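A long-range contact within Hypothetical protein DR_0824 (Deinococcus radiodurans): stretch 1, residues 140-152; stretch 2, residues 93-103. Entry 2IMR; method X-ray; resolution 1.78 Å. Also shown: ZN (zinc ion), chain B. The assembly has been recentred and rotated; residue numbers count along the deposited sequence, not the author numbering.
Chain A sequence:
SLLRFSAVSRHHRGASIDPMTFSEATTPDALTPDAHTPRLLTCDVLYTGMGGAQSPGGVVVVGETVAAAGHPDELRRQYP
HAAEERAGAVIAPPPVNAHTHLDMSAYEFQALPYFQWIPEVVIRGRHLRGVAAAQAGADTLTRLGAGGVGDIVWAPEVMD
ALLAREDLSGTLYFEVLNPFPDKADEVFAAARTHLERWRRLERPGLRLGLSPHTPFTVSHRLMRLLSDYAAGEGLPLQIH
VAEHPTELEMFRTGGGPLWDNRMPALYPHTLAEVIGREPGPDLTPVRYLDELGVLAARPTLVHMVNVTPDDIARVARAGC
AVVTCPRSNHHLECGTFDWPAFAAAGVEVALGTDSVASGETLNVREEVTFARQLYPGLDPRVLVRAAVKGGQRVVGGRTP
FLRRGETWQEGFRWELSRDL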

# COMPACT_ATOMS: atom_id res chain seq x y z
N THR A 140 -13.56 7.03 8.17
CA THR A 140 -13.96 6.56 6.84
C THR A 140 -13.54 5.11 6.62
O THR A 140 -14.31 4.29 6.13
CB THR A 140 -13.35 7.46 5.74
OG1 THR A 140 -13.86 8.79 5.88
CG2 THR A 140 -13.71 6.93 4.36
N LEU A 141 -12.31 4.78 7.01
CA LEU A 141 -11.81 3.42 6.85
C LEU A 141 -12.69 2.44 7.62
O LEU A 141 -12.99 1.35 7.13
CB LEU A 141 -10.37 3.32 7.36
CG LEU A 141 -9.30 4.00 6.51
CD1 LEU A 141 -7.97 4.00 7.25
CD2 LEU A 141 -9.17 3.26 5.18
N THR A 142 -13.09 2.82 8.82
CA THR A 142 -13.94 1.95 9.64
C THR A 142 -15.32 1.78 9.01
O THR A 142 -15.86 0.67 8.99
CB THR A 142 -14.09 2.50 11.06
OG1 THR A 142 -12.79 2.56 11.67
CG2 THR A 142 -15.00 1.60 11.90
N ARG A 143 -15.88 2.86 8.48
CA ARG A 143 -17.19 2.77 7.85
C ARG A 143 -17.13 1.89 6.60
O ARG A 143 -18.11 1.26 6.22
CB ARG A 143 -17.73 4.16 7.49
CG ARG A 143 -18.13 5.00 8.69
CD ARG A 143 -19.12 6.11 8.29
NE ARG A 143 -18.54 7.06 7.34
CZ ARG A 143 -17.71 8.04 7.68
NH1 ARG A 143 -17.36 8.20 8.95
NH2 ARG A 143 -17.22 8.84 6.75
N LEU A 144 -15.96 1.85 5.97
CA LEU A 144 -15.75 1.06 4.76
C LEU A 144 -15.54 -0.44 5.00
O LEU A 144 -15.30 -1.19 4.06
CB LEU A 144 -14.56 1.61 3.97
CG LEU A 144 -14.84 2.88 3.17
CD1 LEU A 144 -13.54 3.48 2.65
CD2 LEU A 144 -15.77 2.53 2.01
N GLY A 145 -15.60 -0.88 6.26
CA GLY A 145 -15.43 -2.29 6.54
C GLY A 145 -14.39 -2.64 7.59
O GLY A 145 -14.26 -3.80 8.00
N ALA A 146 -13.65 -1.63 8.03
CA ALA A 146 -12.63 -1.82 9.05
C ALA A 146 -11.58 -2.84 8.61
O ALA A 146 -11.09 -3.63 9.41
CB ALA A 146 -13.27 -2.27 10.37
N GLY A 147 -11.26 -2.84 7.32
CA GLY A 147 -10.24 -3.75 6.83
C GLY A 147 -8.93 -3.15 7.29
O GLY A 147 -8.88 -1.97 7.62
N GLY A 148 -7.87 -3.95 7.33
CA GLY A 148 -6.60 -3.42 7.77
C GLY A 148 -6.13 -2.24 6.95
O GLY A 148 -6.63 -1.98 5.86
N VAL A 149 -5.17 -1.49 7.49
CA VAL A 149 -4.63 -0.34 6.79
C VAL A 149 -3.13 -0.21 7.00
O VAL A 149 -2.60 -0.58 8.05
CB VAL A 149 -5.30 0.98 7.25
CG1 VAL A 149 -5.03 1.23 8.72
CG2 VAL A 149 -4.77 2.15 6.41
N GLY A 150 -2.45 0.29 5.96
CA GLY A 150 -1.03 0.53 6.01
C GLY A 150 -0.96 2.04 5.84
O GLY A 150 -1.00 2.55 4.72
N ASP A 151 -0.88 2.76 6.95
CA ASP A 151 -0.87 4.21 6.90
C ASP A 151 0.47 4.87 7.15
O ASP A 151 1.18 4.54 8.10
CB ASP A 151 -1.89 4.78 7.91
CG ASP A 151 -1.96 6.29 7.88
OD1 ASP A 151 -2.12 6.84 6.78
OD2 ASP A 151 -1.86 6.93 8.95
N ILE A 152 0.82 5.81 6.28
CA ILE A 152 2.06 6.55 6.41
C ILE A 152 1.70 7.78 7.23
O ILE A 152 0.79 8.53 6.87
CB ILE A 152 2.60 6.99 5.04
CG1 ILE A 152 2.77 5.77 4.12
CG2 ILE A 152 3.93 7.72 5.22
CD1 ILE A 152 3.60 4.64 4.73
ZN ZN B . 2.61 7.23 -0.15
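Stretch 2 93-103: PPPVNAHTHLD

What does the helical end of stretch 1 offer to stretch 2? The helix runs through Arg143, and its last turn presents Leu141, whose CB points toward the other stretch. Leu141 CD1 lies 4.0 Å from Leu102 CD1, a plain apolar contact, while Leu141 CD2 is 4.3 Å from Asn97 ND2. Gly145 then ends the helix with a positive phi, in a Schellman motif closed by the bonds from Ala146 N to Leu141 O (3.2 Å) and from Gly145 N to Thr142 O (3.2 Å). Pro94 packs against this turn, its CG 3.7 Å from Gly145 O.

Why can the extended, proline-rich start of stretch 2 come so close to the loop that follows? Glycines line the approach. Gly147 CA is 3.7 Å from Pro95 O, and a CB at that position would point straight into this carbonyl. At Gly148 the two chains fall into register beside Val96, with the CA atoms of Gly148 and Val96 4.6 Å apart. Gly148 O accepts a hydrogen bond from Asn97 N at 3.0 Å and also meets Val96 CG1 at 3.3 Å.

How do the strands pair from Val149 onward? They run parallel. Val149 sits beside Asn97, and Gly150 N donates to Asn97 O at 2.8 Å, so that Asn97 bonds to the residues before and after Val149, as parallel pairing requires. Val149 CG2 also reaches Thr100 CG2 at 3.8 Å, on the face the two residues share with Asn97 and Asp151. Gly150 O next accepts from Thr100 N at 3.1 Å, skipping His99, where stretch 2 turns a corner. A side chain at Gly150 would run into Ala98 O, so the bare backbone lets the chains stay close here. Asp151 pairs with Thr100, one residue out of the earlier register: a beta bulge.

What holds the far end together, next to the zinc? The Asp151 side chain reaches along stretch 2, where its OD1 accepts from Leu102 N at 2.9 Å; a water lies 2.5 Å from Asp151 OD2 and 2.7 Å from Ile152 O, and accepts a weak hydrogen bond from Leu102 N at 3.1 Å. Ile152 N donates to Thr100 O at 2.9 Å in a nearly straight bond. Ile152 packs against both histidines: its CG1 is 3.4 Å from His99 CE1, and its CB lies over the face of the His101 ring, 3.6 Å from the ring centroid. Both rings bind the metal, His99 NE2 and His101 NE2 each lying 2.1 Å from ZN, so Ile152 packs directly beside two zinc ligands.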

# COMPACT_ATOMS: atom_id res chain seq x y z
N PRO A 93 -13.75 -11.07 2.26
CA PRO A 93 -13.61 -10.24 3.45
C PRO A 93 -13.31 -8.82 3.00
O PRO A 93 -12.89 -8.60 1.86
CB PRO A 93 -12.42 -10.88 4.17
CG PRO A 93 -12.53 -12.33 3.77
CD PRO A 93 -12.84 -12.23 2.30
N PRO A 94 -13.54 -7.82 3.88
CA PRO A 94 -13.26 -6.44 3.48
C PRO A 94 -11.78 -6.32 3.10
O PRO A 94 -10.91 -6.84 3.80
CB PRO A 94 -13.62 -5.64 4.72
CG PRO A 94 -13.42 -6.62 5.84
CD PRO A 94 -14.00 -7.88 5.27
N PRO A 95 -11.48 -5.62 2.00
CA PRO A 95 -10.09 -5.46 1.57
C PRO A 95 -9.23 -4.58 2.46
O PRO A 95 -9.73 -3.71 3.18
CB PRO A 95 -10.24 -4.89 0.16
CG PRO A 95 -11.45 -4.01 0.31
CD PRO A 95 -12.40 -4.89 1.10
N VAL A 96 -7.93 -4.82 2.41
CA VAL A 96 -6.98 -4.06 3.18
C VAL A 96 -6.45 -2.92 2.31
O VAL A 96 -6.14 -3.12 1.14
CB VAL A 96 -5.77 -4.93 3.61
CG1 VAL A 96 -4.66 -4.06 4.19
CG2 VAL A 96 -6.22 -5.98 4.63
N ASN A 97 -6.36 -1.72 2.89
CA ASN A 97 -5.82 -0.59 2.16
C ASN A 97 -4.39 -0.56 2.64
O ASN A 97 -4.08 0.05 3.67
CB ASN A 97 -6.52 0.71 2.55
CG ASN A 97 -6.15 1.86 1.63
OD1 ASN A 97 -5.07 1.86 1.04
ND2 ASN A 97 -7.02 2.85 1.52
N ALA A 98 -3.53 -1.25 1.90
CA ALA A 98 -2.12 -1.40 2.24
C ALA A 98 -1.23 -0.17 2.16
O ALA A 98 -0.07 -0.22 2.58
CB ALA A 98 -1.52 -2.54 1.41
N HIS A 99 -1.75 0.91 1.60
CA HIS A 99 -0.96 2.13 1.53
C HIS A 99 -1.79 3.38 1.33
O HIS A 99 -2.49 3.52 0.32
CB HIS A 99 0.08 2.07 0.40
CG HIS A 99 1.00 3.27 0.38
ND1 HIS A 99 2.11 3.36 1.18
CD2 HIS A 99 0.91 4.44 -0.29
CE1 HIS A 99 2.68 4.55 1.00
NE2 HIS A 99 1.97 5.22 0.11
N THR A 100 -1.72 4.27 2.30
CA THR A 100 -2.40 5.55 2.22
C THR A 100 -1.72 6.52 3.18
O THR A 100 -0.82 6.14 3.93
CB THR A 100 -3.91 5.43 2.59
OG1 THR A 100 -4.55 6.70 2.36
CG2 THR A 100 -4.08 5.05 4.05
N HIS A 101 -2.13 7.78 3.11
CA HIS A 101 -1.61 8.81 4.00
C HIS A 101 -2.86 9.51 4.54
O HIS A 101 -3.58 10.14 3.77
CB HIS A 101 -0.78 9.85 3.25
CG HIS A 101 0.50 9.33 2.67
ND1 HIS A 101 1.74 9.80 3.06
CD2 HIS A 101 0.74 8.45 1.67
CE1 HIS A 101 2.68 9.23 2.33
NE2 HIS A 101 2.10 8.41 1.48
N LEU A 102 -3.13 9.37 5.84
CA LEU A 102 -4.30 10.03 6.42
C LEU A 102 -3.95 11.46 6.80
O LEU A 102 -4.83 12.30 7.01
CB LEU A 102 -4.81 9.25 7.65
CG LEU A 102 -5.28 7.83 7.34
CD1 LEU A 102 -5.96 7.25 8.57
CD2 LEU A 102 -6.26 7.84 6.17
N ASP A 103 -2.65 11.74 6.89
CA ASP A 103 -2.16 13.09 7.17
C ASP A 103 -0.88 13.24 6.35
O ASP A 103 -0.13 12.27 6.17
CB ASP A 103 -1.89 13.31 8.67
CG ASP A 103 -0.50 12.86 9.12
OD1 ASP A 103 -0.24 11.64 9.18
OD2 ASP A 103 0.34 13.74 9.43
O HOH W 1 -9.33 -0.90 4.70
O HOH W 2 -1.33 9.33 8.31
O HOH W 3 2.21 7.48 -1.88